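Local coordinates for protein UDP-N-acetylglucosamine 2-epimerase (Methanocaldococcus jannaschii, PDB 4NES) that probably catalyses the reversible epimerization at C-2 of UDP-N-acetylglucosamine, giving UDP-N-acetylmannosamine, the activated donor of ManNAc residues, at residues Tyr271-Ala281 with Val291-Val300. Residues are numbered along the deposited sequence; the frame is centred on the assembly and turned at random.
Sequences YLEFLMLEKNA and VQEEACILKV. With UDP (uridine-5'-diphosphate), chain C.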
loop_
_atom_site.group_PDB
_atom_site.type_symbol
_atom_site.label_atom_id
_atom_site.label_comp_id
_atom_site.label_asym_id
_atom_site.label_seq_id
_atom_site.Cartn_x
_atom_site.Cartn_y
_atom_site.Cartn_z
ATOM N N TYR A 271 29.759 7.564 -6.764
ATOM C CA TYR A 271 29.038 8.728 -7.273
ATOM C C TYR A 271 29.955 9.763 -7.928
ATOM O O TYR A 271 29.630 10.318 -8.975
ATOM C CB TYR A 271 28.240 9.371 -6.145
ATOM C CG TYR A 271 27.216 10.375 -6.608
ATOM C CD1 TYR A 271 26.337 10.072 -7.629
ATOM C CD2 TYR A 271 27.121 11.627 -5.999
ATOM C CE1 TYR A 271 25.386 10.983 -8.046
ATOM C CE2 TYR A 271 26.168 12.547 -6.411
ATOM C CZ TYR A 271 25.306 12.211 -7.442
ATOM O OH TYR A 271 24.353 13.113 -7.861
ATOM N N LEU A 272 31.105 10.021 -7.319
ATOM C CA LEU A 272 32.021 11.016 -7.868
ATOM C C LEU A 272 32.517 10.592 -9.246
ATOM O O LEU A 272 32.552 11.385 -10.200
ATOM C CB LEU A 272 33.206 11.239 -6.927
ATOM C CG LEU A 272 32.838 11.707 -5.527
ATOM C CD1 LEU A 272 34.105 11.818 -4.683
ATOM C CD2 LEU A 272 32.110 13.039 -5.571
ATOM N N GLU A 273 32.895 9.325 -9.341
ATOM C CA GLU A 273 33.333 8.748 -10.595
ATOM C C GLU A 273 32.216 8.795 -11.642
ATOM O O GLU A 273 32.447 9.154 -12.800
ATOM C CB GLU A 273 33.801 7.309 -10.355
ATOM C CG GLU A 273 35.120 7.212 -9.572
ATOM C CD GLU A 273 34.951 7.375 -8.074
ATOM O OE1 GLU A 273 33.808 7.309 -7.566
ATOM O OE2 GLU A 273 35.977 7.573 -7.392
ATOM N N PHE A 274 31.000 8.441 -11.232
ATOM C CA PHE A 274 29.903 8.400 -12.188
ATOM C C PHE A 274 29.512 9.791 -12.680
ATOM O O PHE A 274 29.197 9.968 -13.858
ATOM C CB PHE A 274 28.690 7.647 -11.637
ATOM C CG PHE A 274 27.757 7.196 -12.712
ATOM C CD1 PHE A 274 28.123 6.164 -13.558
ATOM C CD2 PHE A 274 26.541 7.832 -12.913
ATOM C CE1 PHE A 274 27.282 5.753 -14.582
ATOM C CE2 PHE A 274 25.693 7.413 -13.933
ATOM C CZ PHE A 274 26.076 6.379 -14.765
ATOM N N LEU A 275 29.531 10.783 -11.790
ATOM C CA LEU A 275 29.253 12.156 -12.201
ATOM C C LEU A 275 30.224 12.611 -13.278
ATOM O O LEU A 275 29.839 13.282 -14.229
ATOM C CB LEU A 275 29.354 13.111 -11.011
ATOM C CG LEU A 275 28.179 13.095 -10.041
ATOM C CD1 LEU A 275 28.546 13.955 -8.841
ATOM C CD2 LEU A 275 26.908 13.621 -10.702
HETATM N N MSE A 276 31.490 12.232 -13.143
HETATM C CA MSE A 276 32.462 12.549 -14.174
HETATM C C MSE A 276 32.149 11.863 -15.502
HETATM O O MSE A 276 32.260 12.473 -16.567
HETATM C CB MSE A 276 33.869 12.189 -13.696
HETATM C CG MSE A 276 34.426 13.139 -12.649
HETATM SE SE MSE A 276 34.557 14.971 -13.303
HETATM C CE MSE A 276 35.808 14.669 -14.765
ATOM N N LEU A 277 31.744 10.602 -15.445
ATOM C CA LEU A 277 31.346 9.921 -16.666
ATOM C C LEU A 277 30.127 10.591 -17.304
ATOM O O LEU A 277 30.071 10.752 -18.516
ATOM C CB LEU A 277 31.064 8.445 -16.397
ATOM C CG LEU A 277 32.294 7.596 -16.069
ATOM C CD1 LEU A 277 31.835 6.231 -15.610
ATOM C CD2 LEU A 277 33.217 7.474 -17.284
ATOM N N GLU A 278 29.150 10.990 -16.495
ATOM C CA GLU A 278 27.976 11.661 -17.046
ATOM C C GLU A 278 28.339 13.002 -17.665
ATOM O O GLU A 278 27.940 13.303 -18.801
ATOM C CB GLU A 278 26.930 11.894 -15.960
ATOM C CG GLU A 278 26.280 10.635 -15.433
ATOM C CD GLU A 278 25.342 10.925 -14.290
ATOM O OE1 GLU A 278 25.698 11.728 -13.411
ATOM O OE2 GLU A 278 24.234 10.359 -14.273
ATOM N N LYS A 279 29.086 13.811 -16.913
ATOM C CA LYS A 279 29.372 15.173 -17.327
ATOM C C LYS A 279 30.079 15.197 -18.675
ATOM O O LYS A 279 29.855 16.093 -19.489
ATOM C CB LYS A 279 30.242 15.872 -16.278
ATOM C CG LYS A 279 30.543 17.331 -16.606
ATOM C CD LYS A 279 31.496 17.957 -15.604
ATOM C CE LYS A 279 31.759 19.418 -15.954
ATOM N NZ LYS A 279 32.516 19.567 -17.225
ATOM N N ASN A 280 30.918 14.198 -18.912
ATOM C CA ASN A 280 31.763 14.192 -20.099
ATOM C C ASN A 280 31.248 13.349 -21.267
ATOM O O ASN A 280 31.893 13.258 -22.303
ATOM C CB ASN A 280 33.187 13.776 -19.722
ATOM C CG ASN A 280 33.890 14.824 -18.888
ATOM O OD1 ASN A 280 34.372 15.823 -19.421
ATOM N ND2 ASN A 280 33.950 14.613 -17.578
ATOM N N ALA A 281 30.075 12.752 -21.103
ATOM C CA ALA A 281 29.500 11.893 -22.135
ATOM C C ALA A 281 28.948 12.751 -23.271
ATOM O O ALA A 281 28.413 13.834 -23.028
ATOM C CB ALA A 281 28.393 11.043 -21.533
ATOM N N VAL A 291 19.464 8.903 -13.332
ATOM C CA VAL A 291 20.341 9.308 -14.428
ATOM C C VAL A 291 19.608 10.252 -15.389
ATOM O O VAL A 291 20.212 11.184 -15.909
ATOM C CB VAL A 291 20.954 8.104 -15.149
ATOM C CG1 VAL A 291 21.758 8.536 -16.361
ATOM C CG2 VAL A 291 21.836 7.315 -14.190
ATOM N N GLN A 292 18.311 10.043 -15.604
ATOM C CA GLN A 292 17.532 10.975 -16.427
ATOM C C GLN A 292 17.605 12.384 -15.845
ATOM O O GLN A 292 17.763 13.366 -16.576
ATOM C CB GLN A 292 16.061 10.555 -16.492
ATOM C CG GLN A 292 15.780 9.334 -17.341
ATOM C CD GLN A 292 14.323 8.957 -17.249
ATOM O OE1 GLN A 292 13.459 9.651 -17.778
ATOM N NE2 GLN A 292 14.036 7.858 -16.554
ATOM N N GLU A 293 17.483 12.484 -14.527
ATOM C CA GLU A 293 17.561 13.773 -13.853
ATOM C C GLU A 293 18.950 14.390 -13.950
ATOM O O GLU A 293 19.086 15.567 -14.280
ATOM C CB GLU A 293 17.137 13.619 -12.391
ATOM C CG GLU A 293 15.646 13.325 -12.262
ATOM C CD GLU A 293 15.265 12.645 -10.961
ATOM O OE1 GLU A 293 16.164 12.188 -10.229
ATOM O OE2 GLU A 293 14.048 12.556 -10.688
ATOM N N GLU A 294 19.978 13.596 -13.666
ATOM C CA GLU A 294 21.348 14.087 -13.739
ATOM C C GLU A 294 21.749 14.524 -15.139
ATOM O O GLU A 294 22.421 15.539 -15.297
ATOM C CB GLU A 294 22.316 13.045 -13.179
ATOM C CG GLU A 294 22.104 12.883 -11.685
ATOM C CD GLU A 294 22.747 11.655 -11.103
ATOM O OE1 GLU A 294 23.102 10.723 -11.860
ATOM O OE2 GLU A 294 22.875 11.609 -9.865
ATOM N N ALA A 295 21.335 13.767 -16.153
ATOM C CA ALA A 295 21.619 14.140 -17.537
ATOM C C ALA A 295 21.036 15.525 -17.807
ATOM O O ALA A 295 21.693 16.391 -18.391
ATOM C CB ALA A 295 21.037 13.107 -18.493
ATOM N N CYS A 296 19.816 15.753 -17.334
ATOM C CA CYS A 296 19.160 17.028 -17.552
ATOM C C CYS A 296 19.919 18.157 -16.842
ATOM O O CYS A 296 20.193 19.221 -17.421
ATOM C CB CYS A 296 17.715 16.940 -17.067
ATOM S SG CYS A 296 16.736 18.430 -17.315
ATOM N N ILE A 297 20.283 17.910 -15.591
ATOM C CA ILE A 297 20.988 18.892 -14.779
ATOM C C ILE A 297 22.351 19.245 -15.369
ATOM O O ILE A 297 22.745 20.423 -15.400
ATOM C CB ILE A 297 21.143 18.349 -13.345
ATOM C CG1 ILE A 297 19.765 18.245 -12.673
ATOM C CG2 ILE A 297 22.106 19.222 -12.528
ATOM C CD1 ILE A 297 19.727 17.297 -11.474
ATOM N N LEU A 298 23.057 18.232 -15.862
ATOM C CA LEU A 298 24.400 18.401 -16.406
ATOM C C LEU A 298 24.414 18.877 -17.856
ATOM O O LEU A 298 25.494 19.087 -18.426
ATOM C CB LEU A 298 25.169 17.087 -16.298
ATOM C CG LEU A 298 25.425 16.621 -14.873
ATOM C CD1 LEU A 298 25.990 15.203 -14.859
ATOM C CD2 LEU A 298 26.367 17.592 -14.165
ATOM N N LYS A 299 23.228 19.054 -18.441
ATOM C CA LYS A 299 23.071 19.513 -19.828
ATOM C C LYS A 299 23.688 18.536 -20.833
ATOM O O LYS A 299 24.344 18.939 -21.804
ATOM C CB LYS A 299 23.671 20.908 -20.041
ATOM C CG LYS A 299 23.232 21.939 -19.038
ATOM C CD LYS A 299 21.748 22.207 -19.089
ATOM C CE LYS A 299 21.388 23.259 -18.037
ATOM N NZ LYS A 299 19.928 23.465 -17.909
ATOM N N VAL A 300 23.489 17.248 -20.584
ATOM C CA VAL A 300 23.940 16.213 -21.494
ATOM C C VAL A 300 22.696 15.540 -22.035
ATOM O O VAL A 300 21.864 15.092 -21.260
ATOM C CB VAL A 300 24.829 15.183 -20.753
ATOM C CG1 VAL A 300 25.284 14.083 -21.686
ATOM C CG2 VAL A 300 26.042 15.880 -20.124
HETATM N N1 UDP C . 25.178 5.885 -10.121
HETATM C C2 UDP C . 26.415 5.757 -9.587
HETATM N N3 UDP C . 27.289 4.877 -10.123
HETATM C C4 UDP C . 26.977 4.102 -11.184
HETATM C C5 UDP C . 25.704 4.204 -11.762
HETATM C C6 UDP C . 24.811 5.116 -11.187
HETATM O O2 UDP C . 26.750 6.441 -8.617
HETATM O O4 UDP C . 27.912 3.205 -11.691
HETATM C "C1'" UDP C . 24.164 6.792 -9.553
HETATM C "C2'" UDP C . 23.628 7.827 -10.393
HETATM O "O2'" UDP C . 24.521 8.916 -10.470
HETATM C "C3'" UDP C . 22.336 8.134 -9.765
HETATM C "C4'" UDP C . 21.944 6.881 -9.135
HETATM O "O4'" UDP C . 23.021 5.988 -9.269
HETATM O "O3'" UDP C . 22.397 9.142 -8.794
HETATM C "C5'" UDP C . 20.763 6.231 -9.774
HETATM O "O5'" UDP C . 20.495 4.966 -9.220
HETATM P PA UDP C . 19.876 3.777 -10.065
HETATM O O1A UDP C . 20.509 2.488 -9.586
HETATM O O2A UDP C . 20.119 4.032 -11.537
HETATM O O3A UDP C . 18.339 3.680 -9.725
HETATM P PB UDP C . 17.071 4.521 -10.107
HETATM O O1B UDP C . 17.408 6.005 -10.093
HETATM O O2B UDP C . 16.571 4.061 -11.452
HETATM O O3B UDP C . 16.104 4.146 -9.019
HETATM O O HOH W 1 28.763 18.565 -19.480
#
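The nucleoside end of the UDP pocket is built where helix 271-280 meets helix 289-298, and the carboxylate of Glu294 joins them. Glu294 OE2 accepts the hydroxyl of Tyr271, with OH 2.9 Å away and 38° out of the carboxylate plane. The same carboxylate clasps the ribose diol, Glu294 OE1 taking UDP O2' and Glu294 OE2 taking UDP O3', each at 2.7 Å. An extended glutamate suits this place because its two oxygens match two neighbouring hydroxyls. Tyr271, its CG anti to the backbone N (chi1 -167°), brings its ring edge to OE2 and its hydroxyl also to Thr175.

One turn on, Phe274 lays its ring face against uracil, with UDP C5 3.4 Å above the ring plane and over its centre, while CE2 meets Val291 CG2 at 3.9 Å. With only a methyl group, as in alanine, the base would probably lose the flat surface it lies on and a gap would open beside Val291.

Glu278 also points at Glu294, their carboxylate planes perpendicular. Glu278 OE2 lies 2.7 Å from Glu294 OE1, which suggests that one of the two buried acids carries a proton; Val291 CG1 packs on the same Glu278 oxygen. Farther from the ligand aliphatic groups take over: Leu298 CD1 rests on Glu278 CB at 3.6 Å, and the branched Val300 fits against backbone carbonyls, CG2 near Glu278 O and CG1 near Ala281 O. Lys299, with positive phi, closes helix 289-298 in a Schellman motif that turns the chain to bring Val300 there.

Strand 283-286 links the two helices; the axes of 271-280 and 291-298 cross at -57°. Phe274 on uracil marks this particular pocket, whereas a glutamate gripping the ribose hydroxyls is characteristic of the C-terminal, nucleotide-binding Rossmann-like domain of GT-B enzymes.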